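Local coordinates for lactate racemase apoprotein (Thermoanaerobacterium thermosaccharolyticum, PDB 2YJG) that catalyses the interconversion of the L- and D-isomers of lactate, using a nickel-pincer nucleotide cofactor that is absent from this apoprotein, at residues S38-V43 against L83-D88; E89-N94 against E126-V131; F107-G110 against Q114-K117. One frame throughout, in Å; residues are numbered along the deposited sequence.

Contact 1. Residues S38-V43 against L83-D88; sequences SEEDIV and LPLLLD
One methyl of L85 carries the contact: its CD1 lies 3.6 Å from V43 CG1 and at nearly the same range from V43 CB, so it rests against one branch and the branch point of the valine. The two side chains slant across one another, and V43 CA and L85 CA are the nearest CA pair between the segments, 7.7 Å apart. V43 holds CG1 anti to its own backbone N (chi1 178°), which leaves CG2 beside that N and CG1 as the branch that meets the leucine. L85 places CG anti to its carbonyl carbon, and with CD1 continuing the chain in extended form (chi2 168°) that methyl reaches farthest toward the neighbouring helix. There L85 CD1 also approaches the backbone of E40, 3.8 Å from E40 O, with the E40 CG methylene a little farther off. The helices joined are 39-48 and 79-91; the latter is the connection of a beta-alpha-beta crossover between the parallel strands 66-71 and 99-104. Both lean on the same mixed sheet, since V43 and L86 each touch L237, while V43 and I42 reach I247. Helix 39-48 starts with S38 as N-cap, whose OG accepts D41 N at 3.0 Å (angle 161°). In the other helix, P84, with no amide hydrogen to give, marks a kink one residue before L85.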
# COMPACT_ATOMS: atom_id res chain seq x y z
N SER A 38 5.86 -19.32 -20.65
CA SER A 38 5.76 -18.09 -19.91
C SER A 38 6.25 -18.34 -18.48
O SER A 38 6.27 -19.50 -18.01
CB SER A 38 4.31 -17.59 -19.86
OG SER A 38 3.50 -18.55 -19.22
N GLU A 39 6.59 -17.25 -17.80
CA GLU A 39 6.94 -17.32 -16.37
C GLU A 39 5.79 -17.94 -15.58
O GLU A 39 5.97 -18.78 -14.70
CB GLU A 39 7.26 -15.94 -15.83
CG GLU A 39 8.48 -15.26 -16.51
CD GLU A 39 8.84 -13.91 -15.90
OE1 GLU A 39 9.44 -13.87 -14.81
OE2 GLU A 39 8.48 -12.85 -16.46
N GLU A 40 4.57 -17.56 -15.95
CA GLU A 40 3.42 -18.01 -15.20
C GLU A 40 3.26 -19.53 -15.35
O GLU A 40 2.98 -20.21 -14.40
CB GLU A 40 2.18 -17.16 -15.65
CG GLU A 40 0.83 -17.80 -15.56
CD GLU A 40 -0.22 -17.01 -16.33
OE1 GLU A 40 -0.31 -15.77 -16.13
OE2 GLU A 40 -0.94 -17.63 -17.16
N ASP A 41 3.41 -20.04 -16.59
CA ASP A 41 3.32 -21.45 -16.84
C ASP A 41 4.41 -22.24 -16.17
O ASP A 41 4.22 -23.39 -15.83
CB ASP A 41 3.28 -21.73 -18.36
CG ASP A 41 1.90 -21.42 -18.97
OD1 ASP A 41 0.94 -21.30 -18.23
OD2 ASP A 41 1.80 -21.23 -20.19
N ILE A 42 5.59 -21.65 -16.00
CA ILE A 42 6.66 -22.40 -15.31
C ILE A 42 6.24 -22.60 -13.87
O ILE A 42 6.37 -23.68 -13.32
CB ILE A 42 7.99 -21.64 -15.39
CG1 ILE A 42 8.54 -21.72 -16.80
CG2 ILE A 42 8.97 -22.20 -14.41
CD1 ILE A 42 9.73 -20.91 -16.99
N VAL A 43 5.72 -21.53 -13.26
CA VAL A 43 5.23 -21.57 -11.89
C VAL A 43 4.08 -22.58 -11.72
O VAL A 43 4.15 -23.44 -10.87
CB VAL A 43 4.84 -20.17 -11.35
CG1 VAL A 43 4.30 -20.29 -9.93
CG2 VAL A 43 6.04 -19.25 -11.40
N LEU A 83 2.91 -14.80 -6.11
CA LEU A 83 1.87 -14.73 -5.07
C LEU A 83 0.43 -14.96 -5.57
O LEU A 83 -0.29 -15.73 -4.92
CB LEU A 83 1.99 -13.45 -4.28
CG LEU A 83 3.16 -13.48 -3.29
CD1 LEU A 83 3.32 -12.10 -2.63
CD2 LEU A 83 2.95 -14.65 -2.18
N PRO A 84 0.01 -14.33 -6.70
CA PRO A 84 -1.35 -14.64 -7.16
C PRO A 84 -1.56 -16.11 -7.48
O PRO A 84 -2.69 -16.64 -7.34
CB PRO A 84 -1.50 -13.81 -8.42
CG PRO A 84 -0.68 -12.63 -8.20
CD PRO A 84 0.55 -13.17 -7.45
N LEU A 85 -0.53 -16.76 -7.98
CA LEU A 85 -0.67 -18.18 -8.37
C LEU A 85 -0.68 -19.05 -7.14
O LEU A 85 -1.43 -20.02 -7.06
CB LEU A 85 0.45 -18.58 -9.32
CG LEU A 85 0.43 -17.94 -10.70
CD1 LEU A 85 1.74 -18.20 -11.41
CD2 LEU A 85 -0.76 -18.43 -11.46
N LEU A 86 0.08 -18.66 -6.11
CA LEU A 86 -0.05 -19.39 -4.83
C LEU A 86 -1.41 -19.20 -4.15
O LEU A 86 -2.02 -20.16 -3.62
CB LEU A 86 1.05 -18.92 -3.87
CG LEU A 86 2.46 -19.48 -4.04
CD1 LEU A 86 3.43 -18.59 -3.23
CD2 LEU A 86 2.56 -20.93 -3.53
N LEU A 87 -1.88 -17.95 -4.15
CA LEU A 87 -3.19 -17.62 -3.55
C LEU A 87 -4.33 -18.31 -4.30
O LEU A 87 -5.28 -18.78 -3.69
CB LEU A 87 -3.39 -16.11 -3.58
CG LEU A 87 -2.45 -15.31 -2.69
CD1 LEU A 87 -2.37 -13.82 -3.12
CD2 LEU A 87 -2.84 -15.45 -1.25
N ASP A 88 -4.26 -18.35 -5.61
CA ASP A 88 -5.28 -19.04 -6.40
C ASP A 88 -5.27 -20.53 -6.07
O ASP A 88 -6.33 -21.13 -5.84
CB ASP A 88 -5.10 -18.80 -7.90
CG ASP A 88 -6.29 -19.27 -8.72
OD1 ASP A 88 -7.37 -18.68 -8.57
OD2 ASP A 88 -6.15 -20.22 -9.53

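Contact 2. Residues E89-N94 against E126-V131; sequences EIRKKN and ENEQFV. With MG (magnesium ion), chain C.
R91 and E128 form an end-on, two-pronged salt bridge, with R91 NH1 2.8 Å from E128 OE2 and R91 NH2 2.9 Å from E128 OE1. Both bonds are close to straight, and both oxygens lie near the guanidinium plane, at its edge. The groups are not coplanar, however: their planes are 32° apart. The two oxygens are met differently: OE1 on its syn lone pair, OE2 on the syn side but 34° out of the carboxylate plane. The arginine chain is extended from CG to NE and arrives from the direction opposite to the glutamate, whose bend at chi2 (-65°) presents its carboxylate to the guanidinium. E128 is also the first residue to leave helical geometry after helix 122-127, and its backbone serves a second partner: E128 O binds magnesium at 2.3 Å, alongside E126 O at 2.5 Å. V125 O of the same chain and the V125 and E128 carbonyls of the second subunit complete the site, so the ion lies at the dimer interface. Farther out, E128 packs on I101, and at R91 the chain turns through a type I beta turn closed by N94 N to R91 O, 3.1 Å. Binding the metal through carbonyls leaves the E128 carboxylate for the arginine; the pairing is likely to keep this buried group ionised and its charge compensated.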
# COMPACT_ATOMS: atom_id res chain seq x y z
N GLU A 89 -4.08 -21.13 -6.05
CA GLU A 89 -3.92 -22.56 -5.68
C GLU A 89 -4.49 -22.88 -4.29
O GLU A 89 -5.22 -23.84 -4.12
CB GLU A 89 -2.42 -22.92 -5.75
CG GLU A 89 -2.05 -24.35 -5.32
CD GLU A 89 -2.52 -25.44 -6.32
OE1 GLU A 89 -2.97 -25.09 -7.43
OE2 GLU A 89 -2.38 -26.62 -5.98
N ILE A 90 -4.10 -22.10 -3.29
CA ILE A 90 -4.69 -22.16 -1.97
C ILE A 90 -6.24 -22.11 -1.99
O ILE A 90 -6.85 -22.80 -1.18
CB ILE A 90 -4.15 -21.03 -1.07
CG1 ILE A 90 -2.69 -21.35 -0.65
CG2 ILE A 90 -5.02 -20.83 0.18
CD1 ILE A 90 -1.81 -20.15 -0.15
N ARG A 91 -6.82 -21.31 -2.86
CA ARG A 91 -8.27 -21.03 -2.84
C ARG A 91 -9.06 -22.06 -3.65
O ARG A 91 -10.30 -22.13 -3.53
CB ARG A 91 -8.56 -19.61 -3.30
CG ARG A 91 -8.13 -18.59 -2.22
CD ARG A 91 -8.24 -17.11 -2.68
NE ARG A 91 -8.04 -16.22 -1.55
CZ ARG A 91 -7.36 -15.08 -1.54
NH1 ARG A 91 -6.72 -14.61 -2.61
NH2 ARG A 91 -7.30 -14.41 -0.40
N LYS A 92 -8.34 -22.88 -4.42
CA LYS A 92 -9.01 -23.80 -5.33
C LYS A 92 -9.99 -24.72 -4.59
O LYS A 92 -11.10 -25.00 -5.09
CB LYS A 92 -7.98 -24.58 -6.13
CG LYS A 92 -7.48 -23.86 -7.35
CD LYS A 92 -6.57 -24.79 -8.14
CE LYS A 92 -5.71 -24.04 -9.19
NZ LYS A 92 -6.41 -23.81 -10.49
N LYS A 93 -9.62 -25.19 -3.42
CA LYS A 93 -10.52 -26.04 -2.67
C LYS A 93 -10.88 -25.41 -1.32
O LYS A 93 -11.38 -26.09 -0.44
CB LYS A 93 -9.96 -27.47 -2.58
CG LYS A 93 -9.83 -28.18 -3.91
CD LYS A 93 -9.22 -29.62 -3.73
CE LYS A 93 -9.45 -30.54 -4.95
NZ LYS A 93 -8.73 -31.84 -4.76
N ASN A 94 -10.70 -24.08 -1.20
CA ASN A 94 -10.90 -23.33 0.04
C ASN A 94 -11.11 -21.82 -0.29
O ASN A 94 -10.23 -20.95 -0.03
CB ASN A 94 -9.70 -23.57 0.97
CG ASN A 94 -9.92 -23.09 2.35
OD1 ASN A 94 -10.94 -22.46 2.65
ND2 ASN A 94 -8.97 -23.37 3.23
N GLU A 126 -3.12 -3.88 -1.02
CA GLU A 126 -4.43 -3.56 -0.50
C GLU A 126 -5.28 -4.81 -0.23
O GLU A 126 -5.77 -5.01 0.90
CB GLU A 126 -5.17 -2.65 -1.50
CG GLU A 126 -4.47 -1.26 -1.68
CD GLU A 126 -5.05 -0.42 -2.80
OE1 GLU A 126 -5.98 -0.87 -3.52
OE2 GLU A 126 -4.59 0.76 -2.95
N ASN A 127 -5.49 -5.61 -1.27
CA ASN A 127 -6.52 -6.63 -1.32
C ASN A 127 -6.22 -7.84 -0.39
O ASN A 127 -7.14 -8.57 0.04
CB ASN A 127 -6.72 -7.20 -2.72
CG ASN A 127 -7.33 -6.24 -3.76
OD1 ASN A 127 -7.81 -5.11 -3.50
ND2 ASN A 127 -7.26 -6.70 -4.97
N GLU A 128 -4.94 -8.12 -0.17
CA GLU A 128 -4.54 -9.20 0.71
C GLU A 128 -3.98 -8.67 2.02
O GLU A 128 -3.66 -7.49 2.14
CB GLU A 128 -3.51 -10.10 0.03
CG GLU A 128 -4.05 -10.74 -1.26
CD GLU A 128 -5.19 -11.70 -1.15
OE1 GLU A 128 -5.51 -12.20 -0.06
OE2 GLU A 128 -5.82 -11.95 -2.21
N GLN A 129 -3.82 -9.59 2.97
CA GLN A 129 -3.28 -9.33 4.30
C GLN A 129 -1.77 -9.52 4.40
O GLN A 129 -1.31 -10.65 4.52
CB GLN A 129 -3.94 -10.27 5.34
CG GLN A 129 -5.46 -10.03 5.50
CD GLN A 129 -6.05 -10.84 6.62
OE1 GLN A 129 -6.34 -12.03 6.46
NE2 GLN A 129 -6.20 -10.22 7.79
N PHE A 130 -1.03 -8.43 4.36
CA PHE A 130 0.40 -8.42 4.49
C PHE A 130 0.78 -7.99 5.89
O PHE A 130 0.21 -7.07 6.42
CB PHE A 130 1.04 -7.41 3.50
CG PHE A 130 1.17 -7.94 2.12
CD1 PHE A 130 0.11 -7.83 1.21
CD2 PHE A 130 2.35 -8.55 1.71
CE1 PHE A 130 0.23 -8.36 -0.07
CE2 PHE A 130 2.47 -9.06 0.44
CZ PHE A 130 1.42 -8.96 -0.47
N VAL A 131 1.76 -8.67 6.45
CA VAL A 131 2.28 -8.39 7.76
C VAL A 131 3.79 -8.41 7.63
O VAL A 131 4.34 -9.26 6.94
CB VAL A 131 1.81 -9.51 8.73
CG1 VAL A 131 2.36 -9.33 10.14
CG2 VAL A 131 0.27 -9.59 8.75
MG MG C . -3.98 -5.27 2.69

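Contact 3. Residues F107-G110 against Q114-K117; sequences FHRG and QEMK. With SO4 (sulfate ion), chain D.
At the edge of the R109 guanidinium sits the E115 carboxylate, gripped end-on by two nitrogens, the two planes 26° apart. R109 NH1 meets E115 OE1 at 2.7 Å on the syn lone pair and close to the guanidinium plane. The second bond, R109 NH2 to E115 OE2 at 2.9 Å, is more bent (132°), its acceptor tilted from that plane. R109 NH1 also donates to G110 O at 3.0 Å, approaching from above the carbonyl plane, so the arginine folds back on its own loop. That fold-back starts at chi1 (53°), which sets CG between the backbone N and the carbonyl carbon. The loop follows strand 99-104 at the C-terminal end of that strand and leads into helix 113-120. It carries H108, a proton donor/acceptor by similarity, and R109 lies about 3 Å, nearest side-chain atoms, from H73, which by similarity binds the nickel-pincer cofactor. E115 OE1 additionally accepts T112 N just before the helix. With an alanine here, the R109 guanidinium would probably lose its anionic partner and be freer to turn, and T112 N would lose this acceptor. On the same helix, K117 NZ hydrogen-bonds sulfate O3 at 3.0 Å, an ion probably from the crystallisation liquor that R80 NH2 and E122 N also hydrogen-bond.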
# COMPACT_ATOMS: atom_id res chain seq x y z
N PHE A 107 16.92 -9.84 9.62
CA PHE A 107 17.59 -8.86 10.43
C PHE A 107 17.23 -7.45 9.99
O PHE A 107 17.45 -6.50 10.72
CB PHE A 107 19.12 -9.11 10.19
CG PHE A 107 20.03 -8.31 11.05
CD1 PHE A 107 20.25 -8.67 12.38
CD2 PHE A 107 20.72 -7.22 10.54
CE1 PHE A 107 21.11 -7.94 13.19
CE2 PHE A 107 21.60 -6.46 11.35
CZ PHE A 107 21.80 -6.82 12.67
N HIS A 108 16.68 -7.30 8.79
CA HIS A 108 16.56 -5.99 8.19
C HIS A 108 15.48 -5.14 8.85
O HIS A 108 14.55 -5.62 9.54
CB HIS A 108 16.25 -6.03 6.67
CG HIS A 108 17.19 -6.87 5.86
ND1 HIS A 108 16.76 -7.60 4.77
CD2 HIS A 108 18.51 -7.12 5.99
CE1 HIS A 108 17.78 -8.28 4.28
NE2 HIS A 108 18.86 -7.99 4.98
N ARG A 109 15.58 -3.85 8.59
CA ARG A 109 14.51 -2.94 8.95
C ARG A 109 13.27 -3.28 8.12
O ARG A 109 13.36 -3.77 6.99
CB ARG A 109 14.93 -1.51 8.69
CG ARG A 109 15.43 -1.32 7.28
CD ARG A 109 14.75 -0.18 6.59
NE ARG A 109 15.16 -0.17 5.18
CZ ARG A 109 14.38 -0.44 4.14
NH1 ARG A 109 13.08 -0.73 4.30
NH2 ARG A 109 14.91 -0.40 2.93
N GLY A 110 12.11 -3.00 8.69
CA GLY A 110 10.85 -3.30 8.04
C GLY A 110 10.69 -2.68 6.67
O GLY A 110 11.13 -1.57 6.43
N GLN A 114 5.84 2.00 0.40
CA GLN A 114 6.24 2.33 -0.98
C GLN A 114 7.00 1.16 -1.58
O GLN A 114 6.81 0.80 -2.75
CB GLN A 114 7.04 3.67 -1.06
CG GLN A 114 8.54 3.55 -1.50
CD GLN A 114 9.54 4.45 -0.71
OE1 GLN A 114 9.38 5.68 -0.66
NE2 GLN A 114 10.57 3.83 -0.11
N GLU A 115 7.84 0.55 -0.74
CA GLU A 115 8.61 -0.63 -1.10
C GLU A 115 7.68 -1.81 -1.33
O GLU A 115 7.87 -2.58 -2.26
CB GLU A 115 9.63 -0.93 0.01
CG GLU A 115 10.85 -0.02 -0.04
CD GLU A 115 11.72 -0.05 1.22
OE1 GLU A 115 11.33 -0.64 2.27
OE2 GLU A 115 12.83 0.53 1.13
N MET A 116 6.67 -1.95 -0.49
CA MET A 116 5.70 -3.01 -0.67
C MET A 116 4.97 -2.80 -2.00
O MET A 116 4.79 -3.72 -2.78
CB MET A 116 4.74 -3.10 0.51
CG MET A 116 5.38 -3.79 1.69
SD MET A 116 4.45 -3.76 3.22
CE MET A 116 3.17 -4.56 2.49
N LYS A 117 4.60 -1.57 -2.29
CA LYS A 117 3.92 -1.27 -3.54
C LYS A 117 4.85 -1.61 -4.70
O LYS A 117 4.42 -2.21 -5.65
CB LYS A 117 3.54 0.22 -3.63
CG LYS A 117 2.84 0.60 -4.91
CD LYS A 117 2.87 2.13 -5.14
CE LYS A 117 2.79 2.43 -6.63
NZ LYS A 117 1.43 2.12 -7.13
S SO4 D . 1.40 -0.97 -9.35
O1 SO4 D . 0.79 -2.18 -9.86
O2 SO4 D . 1.19 0.20 -10.16
O3 SO4 D . 0.95 -0.66 -8.01
O4 SO4 D . 2.82 -1.16 -9.20

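In the fold
All three contacts fall within the N-terminal domain, but their chemistry follows their place. Contact 1 is partly buried and apolar, joining two helices that lie against the mixed sheet. Contact 2, also partly buried, draws on the same helix 79-91 farther along, yet is ionic and reaches the metal site between subunits; the two meet where L87 CD1 packs 4.0 Å from E128 CG. Contact 3 is likewise an arginine-glutamate pair, but at the surface, beside catalytic and cofactor residues assigned by similarity. Nested within the loop that contact 2 closes, it touches that contact through M116 CE, 3.7 Å from F130 CB. Contacts 2 and 3 both touch the second subunit; contact 1 does not.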